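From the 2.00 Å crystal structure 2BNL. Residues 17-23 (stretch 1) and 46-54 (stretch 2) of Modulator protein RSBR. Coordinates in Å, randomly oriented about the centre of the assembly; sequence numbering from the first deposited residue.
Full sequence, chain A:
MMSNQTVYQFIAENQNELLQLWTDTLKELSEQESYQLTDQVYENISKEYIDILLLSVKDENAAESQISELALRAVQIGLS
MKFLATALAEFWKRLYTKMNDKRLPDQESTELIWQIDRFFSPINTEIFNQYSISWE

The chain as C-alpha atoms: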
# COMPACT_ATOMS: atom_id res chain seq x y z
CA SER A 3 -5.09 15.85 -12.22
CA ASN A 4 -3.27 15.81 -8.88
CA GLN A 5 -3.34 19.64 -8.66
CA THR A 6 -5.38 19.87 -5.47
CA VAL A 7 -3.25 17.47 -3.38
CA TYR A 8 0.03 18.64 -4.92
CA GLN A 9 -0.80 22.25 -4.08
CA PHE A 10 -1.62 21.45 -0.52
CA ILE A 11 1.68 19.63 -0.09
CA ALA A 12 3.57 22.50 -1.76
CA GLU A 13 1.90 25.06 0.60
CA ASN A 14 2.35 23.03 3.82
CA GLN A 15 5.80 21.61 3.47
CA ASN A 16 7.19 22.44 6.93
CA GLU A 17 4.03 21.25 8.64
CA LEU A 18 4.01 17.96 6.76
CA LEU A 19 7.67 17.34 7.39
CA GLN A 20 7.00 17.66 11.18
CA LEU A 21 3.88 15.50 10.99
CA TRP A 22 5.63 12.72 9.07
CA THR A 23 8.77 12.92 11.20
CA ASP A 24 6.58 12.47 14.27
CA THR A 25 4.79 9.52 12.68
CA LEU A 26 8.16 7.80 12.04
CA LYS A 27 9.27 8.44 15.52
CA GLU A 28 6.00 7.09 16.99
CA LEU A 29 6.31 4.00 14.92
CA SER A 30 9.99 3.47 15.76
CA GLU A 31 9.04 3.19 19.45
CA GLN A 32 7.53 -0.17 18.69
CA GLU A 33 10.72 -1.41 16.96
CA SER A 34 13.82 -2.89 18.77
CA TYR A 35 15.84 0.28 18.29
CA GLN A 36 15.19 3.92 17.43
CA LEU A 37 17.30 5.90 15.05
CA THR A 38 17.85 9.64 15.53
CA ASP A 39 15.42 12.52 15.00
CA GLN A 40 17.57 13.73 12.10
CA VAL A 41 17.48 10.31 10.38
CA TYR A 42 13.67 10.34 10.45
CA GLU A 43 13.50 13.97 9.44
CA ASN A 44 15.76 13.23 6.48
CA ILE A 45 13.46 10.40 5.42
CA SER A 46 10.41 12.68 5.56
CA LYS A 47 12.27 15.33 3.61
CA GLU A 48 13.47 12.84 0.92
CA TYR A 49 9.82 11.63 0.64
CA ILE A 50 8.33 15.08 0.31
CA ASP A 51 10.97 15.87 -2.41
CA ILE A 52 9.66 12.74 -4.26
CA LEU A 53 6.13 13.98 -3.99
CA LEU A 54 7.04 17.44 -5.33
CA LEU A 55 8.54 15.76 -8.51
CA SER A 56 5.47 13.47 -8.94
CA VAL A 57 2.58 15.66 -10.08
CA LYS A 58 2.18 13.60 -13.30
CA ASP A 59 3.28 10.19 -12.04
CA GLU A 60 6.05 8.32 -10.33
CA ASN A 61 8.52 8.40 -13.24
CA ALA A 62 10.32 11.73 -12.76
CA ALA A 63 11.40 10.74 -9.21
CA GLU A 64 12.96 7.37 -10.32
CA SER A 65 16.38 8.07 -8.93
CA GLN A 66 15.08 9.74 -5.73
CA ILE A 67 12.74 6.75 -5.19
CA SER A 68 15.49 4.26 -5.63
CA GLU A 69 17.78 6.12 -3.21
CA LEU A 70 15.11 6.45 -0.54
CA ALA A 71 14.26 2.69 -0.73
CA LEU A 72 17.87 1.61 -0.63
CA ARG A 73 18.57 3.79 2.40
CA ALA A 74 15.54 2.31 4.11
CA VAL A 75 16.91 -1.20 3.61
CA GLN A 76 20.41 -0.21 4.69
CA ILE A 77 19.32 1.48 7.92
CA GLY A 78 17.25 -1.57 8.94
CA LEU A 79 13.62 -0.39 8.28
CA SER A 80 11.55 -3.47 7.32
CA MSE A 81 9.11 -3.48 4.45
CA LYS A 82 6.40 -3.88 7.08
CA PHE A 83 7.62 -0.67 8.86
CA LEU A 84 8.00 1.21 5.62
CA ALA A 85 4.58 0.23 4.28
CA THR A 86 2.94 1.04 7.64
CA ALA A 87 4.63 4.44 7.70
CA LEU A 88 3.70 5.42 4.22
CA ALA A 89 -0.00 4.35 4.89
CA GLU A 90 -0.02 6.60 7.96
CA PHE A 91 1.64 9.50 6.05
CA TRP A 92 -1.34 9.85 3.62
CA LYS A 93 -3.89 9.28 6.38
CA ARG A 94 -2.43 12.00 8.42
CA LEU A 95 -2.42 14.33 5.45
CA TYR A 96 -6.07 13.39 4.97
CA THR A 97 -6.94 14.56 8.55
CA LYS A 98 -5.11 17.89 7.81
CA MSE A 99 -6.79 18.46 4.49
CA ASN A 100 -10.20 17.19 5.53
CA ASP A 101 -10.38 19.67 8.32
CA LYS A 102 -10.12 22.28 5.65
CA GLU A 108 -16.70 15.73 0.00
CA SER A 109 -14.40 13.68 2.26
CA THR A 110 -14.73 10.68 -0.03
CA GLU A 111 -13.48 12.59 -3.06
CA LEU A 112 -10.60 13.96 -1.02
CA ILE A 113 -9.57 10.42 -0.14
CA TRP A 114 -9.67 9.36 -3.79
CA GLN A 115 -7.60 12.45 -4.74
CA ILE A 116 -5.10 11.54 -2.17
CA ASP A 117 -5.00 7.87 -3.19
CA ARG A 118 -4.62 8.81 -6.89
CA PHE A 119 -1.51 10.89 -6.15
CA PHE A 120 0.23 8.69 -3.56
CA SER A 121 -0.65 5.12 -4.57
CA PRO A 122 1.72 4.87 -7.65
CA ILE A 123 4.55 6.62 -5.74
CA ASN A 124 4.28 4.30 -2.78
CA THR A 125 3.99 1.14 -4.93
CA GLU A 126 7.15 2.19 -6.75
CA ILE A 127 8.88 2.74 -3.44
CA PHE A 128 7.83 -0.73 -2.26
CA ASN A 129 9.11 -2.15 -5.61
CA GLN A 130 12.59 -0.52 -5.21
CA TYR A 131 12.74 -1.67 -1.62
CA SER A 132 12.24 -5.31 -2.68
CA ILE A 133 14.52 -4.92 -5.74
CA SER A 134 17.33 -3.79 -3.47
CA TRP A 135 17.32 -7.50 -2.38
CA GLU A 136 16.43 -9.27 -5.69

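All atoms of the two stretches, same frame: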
# COMPACT_ATOMS: atom_id res chain seq x y z
N GLU A 17 5.00 21.94 7.81
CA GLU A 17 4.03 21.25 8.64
C GLU A 17 4.03 19.74 8.38
O GLU A 17 3.98 18.91 9.29
CB GLU A 17 2.58 21.70 8.38
CG GLU A 17 2.15 22.98 9.00
CD GLU A 17 0.55 23.06 9.32
OE1 GLU A 17 -0.28 22.12 8.94
OE2 GLU A 17 0.13 24.10 10.01
N LEU A 18 4.02 19.37 7.09
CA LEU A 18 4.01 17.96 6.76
C LEU A 18 5.28 17.24 7.18
O LEU A 18 5.22 16.14 7.61
CB LEU A 18 3.72 17.77 5.27
CG LEU A 18 2.32 18.21 4.86
CD1 LEU A 18 2.03 18.10 3.27
CD2 LEU A 18 1.27 17.29 5.57
N LEU A 19 6.41 17.88 7.05
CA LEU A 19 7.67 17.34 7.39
C LEU A 19 7.61 16.95 8.92
O LEU A 19 8.08 15.90 9.29
CB LEU A 19 8.82 18.27 7.02
CG LEU A 19 10.29 18.08 7.64
CD1 LEU A 19 11.21 16.87 7.21
CD2 LEU A 19 11.18 19.27 7.48
N GLN A 20 7.10 17.89 9.72
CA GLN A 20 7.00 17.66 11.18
C GLN A 20 6.02 16.52 11.47
O GLN A 20 6.29 15.66 12.27
CB GLN A 20 6.58 18.99 11.85
CG GLN A 20 6.23 18.87 13.39
CD GLN A 20 7.41 18.41 14.27
OE1 GLN A 20 8.56 18.24 13.77
NE2 GLN A 20 7.13 18.19 15.63
N LEU A 21 4.87 16.54 10.81
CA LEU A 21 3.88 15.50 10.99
C LEU A 21 4.42 14.07 10.68
O LEU A 21 4.21 13.14 11.42
CB LEU A 21 2.71 15.83 10.06
CG LEU A 21 1.48 14.99 10.20
CD1 LEU A 21 0.74 15.35 11.53
CD2 LEU A 21 0.54 15.23 9.02
N TRP A 22 5.05 13.95 9.53
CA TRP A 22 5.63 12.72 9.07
C TRP A 22 6.84 12.28 9.88
O TRP A 22 6.99 11.11 10.11
CB TRP A 22 5.89 12.79 7.55
CG TRP A 22 4.63 12.87 6.84
CD1 TRP A 22 3.40 12.63 7.33
CD2 TRP A 22 4.43 13.31 5.48
NE1 TRP A 22 2.46 12.83 6.35
CE2 TRP A 22 3.08 13.23 5.21
CE3 TRP A 22 5.30 13.76 4.48
CZ2 TRP A 22 2.54 13.59 3.96
CZ3 TRP A 22 4.75 14.11 3.26
CH2 TRP A 22 3.40 14.01 3.03
N THR A 23 7.66 13.23 10.33
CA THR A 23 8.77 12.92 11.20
C THR A 23 8.24 12.34 12.51
O THR A 23 8.72 11.35 13.01
CB THR A 23 9.69 14.19 11.41
OG1 THR A 23 10.24 14.56 10.14
CG2 THR A 23 10.86 13.79 12.34
N SER A 46 11.58 11.90 5.89
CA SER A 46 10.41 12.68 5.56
C SER A 46 10.72 13.69 4.50
O SER A 46 9.88 13.91 3.64
CB SER A 46 9.86 13.35 6.79
OG SER A 46 9.76 12.30 7.75
N LYS A 47 11.88 14.34 4.59
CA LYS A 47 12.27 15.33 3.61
C LYS A 47 12.52 14.70 2.23
O LYS A 47 12.12 15.29 1.23
CB LYS A 47 13.47 16.21 4.12
CG LYS A 47 14.06 17.13 3.05
CD LYS A 47 13.08 18.14 2.53
CE LYS A 47 13.80 19.30 1.62
NZ LYS A 47 12.85 19.81 0.61
N GLU A 48 13.18 13.57 2.19
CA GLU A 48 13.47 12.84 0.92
C GLU A 48 12.13 12.44 0.32
O GLU A 48 11.93 12.46 -0.87
CB GLU A 48 14.20 11.53 1.14
CG GLU A 48 15.70 11.44 0.89
CD GLU A 48 16.27 9.99 1.06
OE1 GLU A 48 16.70 9.43 -0.00
OE2 GLU A 48 16.33 9.44 2.25
N TYR A 49 11.22 11.99 1.16
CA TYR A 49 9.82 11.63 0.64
C TYR A 49 9.03 12.80 0.09
O TYR A 49 8.46 12.73 -1.01
CB TYR A 49 9.04 11.03 1.75
CG TYR A 49 7.73 10.45 1.36
CD1 TYR A 49 7.66 9.33 0.54
CD2 TYR A 49 6.57 10.97 1.83
CE1 TYR A 49 6.44 8.73 0.21
CE2 TYR A 49 5.32 10.37 1.48
CZ TYR A 49 5.28 9.25 0.67
OH TYR A 49 4.07 8.67 0.42
N ILE A 50 9.00 13.90 0.84
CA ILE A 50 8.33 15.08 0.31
C ILE A 50 8.94 15.53 -1.08
O ILE A 50 8.20 15.97 -1.95
CB ILE A 50 8.34 16.31 1.31
CG1 ILE A 50 7.60 15.99 2.59
CG2 ILE A 50 7.46 17.54 0.84
CD1 ILE A 50 7.93 16.91 3.95
N ASP A 51 10.25 15.49 -1.19
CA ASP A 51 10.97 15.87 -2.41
C ASP A 51 10.53 14.96 -3.58
O ASP A 51 10.34 15.46 -4.66
CB ASP A 51 12.47 15.73 -2.28
CG ASP A 51 13.12 16.88 -1.52
OD1 ASP A 51 12.43 17.80 -1.07
OD2 ASP A 51 14.35 16.80 -1.41
N ILE A 52 10.33 13.68 -3.31
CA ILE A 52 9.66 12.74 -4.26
C ILE A 52 8.27 13.17 -4.68
O ILE A 52 7.97 13.22 -5.89
CB ILE A 52 9.67 11.28 -3.77
CG1 ILE A 52 11.11 10.73 -3.73
CG2 ILE A 52 8.71 10.43 -4.57
CD1 ILE A 52 11.35 9.62 -2.70
N LEU A 53 7.47 13.57 -3.72
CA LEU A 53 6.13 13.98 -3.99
C LEU A 53 6.13 15.18 -4.89
O LEU A 53 5.36 15.24 -5.85
CB LEU A 53 5.37 14.25 -2.67
CG LEU A 53 5.24 13.14 -1.67
CD1 LEU A 53 4.46 13.67 -0.44
CD2 LEU A 53 4.69 11.88 -2.15
N LEU A 54 7.01 16.15 -4.60
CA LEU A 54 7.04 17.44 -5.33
C LEU A 54 7.48 17.26 -6.84
O LEU A 54 7.22 18.11 -7.64
CB LEU A 54 7.89 18.45 -4.54
CG LEU A 54 7.16 18.94 -3.28
CD1 LEU A 54 8.08 19.85 -2.52
CD2 LEU A 54 5.77 19.67 -3.55

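Helices that pack without a clear hydrogen bond between them depend on the fit of their side chains, and these two stretches of RSBR are a compact example. Their axes approach to 9.5 Å at an angle of 130°, and the contact buries 349 Å².

The main apolar element is a knob in a hole. Trp-22, chi1 in the m well, points toward the second helix and sits among Ser-46, Tyr-49, Ile-50 and Leu-53, residues spaced so that they line one side of that helix. Its CZ3 lies 3.5 Å from CG1 of Ile-50, near the plane of the indole, while its CH2 is 3.6 Å from CD1 of Leu-53. Ile-50 also reaches Leu-19, its CD1 lying 3.5 Å from the leucine CB; the CG1–CD1 arm of this one side chain thus meets both neighbours.

The aromatic contact is an offset edge-to-face pair: Tyr-49 turns its edge to the face of Trp-22, with ring planes at 72° and centroids 5.6 Å apart.

Where the backbones come closest, at Leu-19 and Ser-46 (CA to CA, 5.7 Å), the small serine leaves room for Leu-19 CD1, 3.8 Å from Ser-46 CB. Nearby, Thr-23 OG1 donates to its own helix, at 2.7 Å from Leu-19 O, giving this buried hydroxyl a polar partner.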